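Local coordinates for effector protein hopAB3 (Pseudomonas syringae pv. maculicola, PDB 3TJY) that elicits Pto- and Prf-dependent immunity in tomato on recognition by the host Pto protein and promotes virulence in susceptible plants, at residues A[12-17]-A[44-49]. Sequence-based numbering, arbitrary orientation. Where two conformers were deposited one is given.
Sequences QQLVEA and QNVFLQ
Q13 and V46 meet with simple first torsions: Q13 turns CG beside its own backbone N and runs extended beyond it, whereas V46 holds CG1 anti to the backbone N (chi1 173°) and CG2 anti to the carbonyl carbon, and both methyls meet Q13. The pair illustrates how a small helical bundle, here the Pto-binding domain of the effector, joins two antiparallel helices with an apolar centre and a polar margin. The helix segments 12-16 and 44-49 run at 162° to each other, their axes 9.6 Å apart at closest approach.

V46 packs its CG1 against both Q13 and L14, 3.8 Å from Q13 CB and 4.0 Å from L14 CD2, while CG2 rests near Q13 CB and, more loosely, A17 CB. Deeper in, the isobutyl group of L14 crosses the F47 side chain at about a right angle, with L14 CD2 4.0 Å from F47 CE2, an oblique approach to the ring. I24 of helix 21-32 touches both L14 and F47, extending this apolar cluster into a third helix.

Beside V46, two glutamine side chains bridge the two helices. The buried Q13 amide is held through both its polar atoms: OE1 is hydrogen-bonded to H50 NE2, just after segment 44-49, and NE2 donates to OE1 of the exposed Q49, which together should fix which way round the amide lies. The two amide planes are close to perpendicular, and Q13 NE2 lies above the Q49 carbonyl plane. That bond, from Q13 NE2 to Q49 OE1, measures 3.1 Å and bends to 153° at the hydrogen.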
loop_
_atom_site.group_PDB
_atom_site.type_symbol
_atom_site.label_atom_id
_atom_site.label_comp_id
_atom_site.label_asym_id
_atom_site.label_seq_id
_atom_site.Cartn_x
_atom_site.Cartn_y
_atom_site.Cartn_z
ATOM N N GLN A 12 -2.443 -8.868 -2.716
ATOM C CA GLN A 12 -3.541 -9.799 -2.970
ATOM C C GLN A 12 -4.900 -9.156 -2.735
ATOM O O GLN A 12 -5.823 -9.316 -3.535
ATOM C CB GLN A 12 -3.424 -11.006 -2.021
ATOM C CG GLN A 12 -4.628 -11.938 -2.027
ATOM C CD GLN A 12 -4.489 -13.060 -0.993
ATOM O OE1 GLN A 12 -3.968 -12.845 0.106
ATOM N NE2 GLN A 12 -4.949 -14.259 -1.347
ATOM N N GLN A 13 -5.035 -8.498 -1.586
ATOM C CA GLN A 13 -6.298 -7.863 -1.240
ATOM C C GLN A 13 -6.634 -6.700 -2.176
ATOM O O GLN A 13 -7.813 -6.469 -2.483
ATOM C CB GLN A 13 -6.263 -7.391 0.199
ATOM C CG GLN A 13 -6.295 -8.519 1.218
ATOM C CD GLN A 13 -6.262 -7.969 2.624
ATOM O OE1 GLN A 13 -5.392 -7.192 2.961
ATOM N NE2 GLN A 13 -7.245 -8.340 3.435
ATOM N N LEU A 14 -5.618 -5.946 -2.599
ATOM C CA LEU A 14 -5.848 -4.873 -3.584
ATOM C C LEU A 14 -6.379 -5.431 -4.904
ATOM O O LEU A 14 -7.343 -4.907 -5.467
ATOM C CB LEU A 14 -4.558 -4.078 -3.831
ATOM C CG LEU A 14 -4.160 -3.150 -2.682
ATOM C CD1 LEU A 14 -2.742 -2.613 -2.868
ATOM C CD2 LEU A 14 -5.165 -2.015 -2.520
ATOM N N VAL A 15 -5.757 -6.499 -5.389
ATOM C CA VAL A 15 -6.245 -7.136 -6.614
ATOM C C VAL A 15 -7.694 -7.607 -6.438
ATOM O O VAL A 15 -8.545 -7.375 -7.305
ATOM C CB VAL A 15 -5.347 -8.309 -7.052
ATOM C CG1 VAL A 15 -5.915 -8.938 -8.306
ATOM C CG2 VAL A 15 -3.920 -7.836 -7.311
ATOM N N GLU A 16 -7.973 -8.251 -5.306
ATOM C CA GLU A 16 -9.330 -8.723 -4.993
ATOM C C GLU A 16 -10.307 -7.552 -5.068
ATOM O O GLU A 16 -11.455 -7.707 -5.479
ATOM C CB GLU A 16 -9.439 -9.258 -3.562
ATOM C CG GLU A 16 -8.627 -10.486 -3.168
ATOM C CD GLU A 16 -8.720 -10.756 -1.654
ATOM O OE1 GLU A 16 -7.871 -11.494 -1.114
ATOM O OE2 GLU A 16 -9.644 -10.215 -0.995
ATOM N N ALA A 17 -9.846 -6.388 -4.620
ATOM C CA ALA A 17 -10.676 -5.185 -4.557
ATOM C C ALA A 17 -10.770 -4.462 -5.896
ATOM O O ALA A 17 -11.450 -3.441 -5.998
ATOM C CB ALA A 17 -10.135 -4.236 -3.498
ATOM N N GLN A 44 -9.125 1.946 0.081
ATOM C CA GLN A 44 -8.857 2.528 1.405
ATOM C C GLN A 44 -8.994 1.471 2.499
ATOM O O GLN A 44 -8.158 1.384 3.402
ATOM C CB GLN A 44 -9.826 3.660 1.726
ATOM C CG GLN A 44 -9.791 4.066 3.218
ATOM C CD GLN A 44 -10.845 5.104 3.572
ATOM O OE1 GLN A 44 -11.965 4.769 3.997
ATOM N NE2 GLN A 44 -10.495 6.378 3.412
ATOM N N ASN A 45 -10.053 0.677 2.439
ATOM C CA ASN A 45 -10.248 -0.328 3.481
ATOM C C ASN A 45 -9.108 -1.354 3.541
ATOM O O ASN A 45 -8.727 -1.801 4.629
ATOM C CB ASN A 45 -11.625 -0.990 3.368
ATOM C CG ASN A 45 -12.746 -0.071 3.828
ATOM O OD1 ASN A 45 -12.512 1.090 4.175
ATOM N ND2 ASN A 45 -13.972 -0.586 3.829
ATOM N N VAL A 46 -8.538 -1.712 2.391
ATOM C CA VAL A 46 -7.357 -2.573 2.415
ATOM C C VAL A 46 -6.204 -1.907 3.141
ATOM O O VAL A 46 -5.576 -2.510 4.007
ATOM C CB VAL A 46 -6.878 -2.953 1.000
ATOM C CG1 VAL A 46 -5.540 -3.714 1.077
ATOM C CG2 VAL A 46 -7.939 -3.789 0.298
ATOM N N PHE A 47 -5.918 -0.661 2.787
ATOM C CA PHE A 47 -4.829 0.059 3.423
ATOM C C PHE A 47 -5.040 0.200 4.932
ATOM O O PHE A 47 -4.094 0.039 5.709
ATOM C CB PHE A 47 -4.594 1.416 2.739
ATOM C CG PHE A 47 -3.650 1.324 1.582
ATOM C CD1 PHE A 47 -2.282 1.403 1.794
ATOM C CD2 PHE A 47 -4.115 1.104 0.301
ATOM C CE1 PHE A 47 -1.391 1.273 0.751
ATOM C CE2 PHE A 47 -3.223 0.985 -0.770
ATOM C CZ PHE A 47 -1.859 1.061 -0.532
ATOM N N LEU A 48 -6.280 0.469 5.343
ATOM C CA LEU A 48 -6.570 0.641 6.770
ATOM C C LEU A 48 -6.362 -0.643 7.563
ATOM O O LEU A 48 -6.148 -0.597 8.775
ATOM C CB LEU A 48 -7.993 1.167 7.001
ATOM C CG LEU A 48 -8.280 2.614 6.591
ATOM C CD1 LEU A 48 -9.754 2.969 6.778
ATOM C CD2 LEU A 48 -7.375 3.602 7.368
ATOM N N GLN A 49 -6.460 -1.789 6.900
ATOM C CA GLN A 49 -6.250 -3.059 7.602
ATOM C C GLN A 49 -4.786 -3.233 7.969
ATOM O O GLN A 49 -4.461 -4.031 8.854
ATOM C CB GLN A 49 -6.669 -4.258 6.744
ATOM C CG GLN A 49 -8.135 -4.353 6.441
ATOM C CD GLN A 49 -8.479 -5.563 5.590
ATOM O OE1 GLN A 49 -8.103 -6.686 5.916
ATOM N NE2 GLN A 49 -9.197 -5.334 4.486
#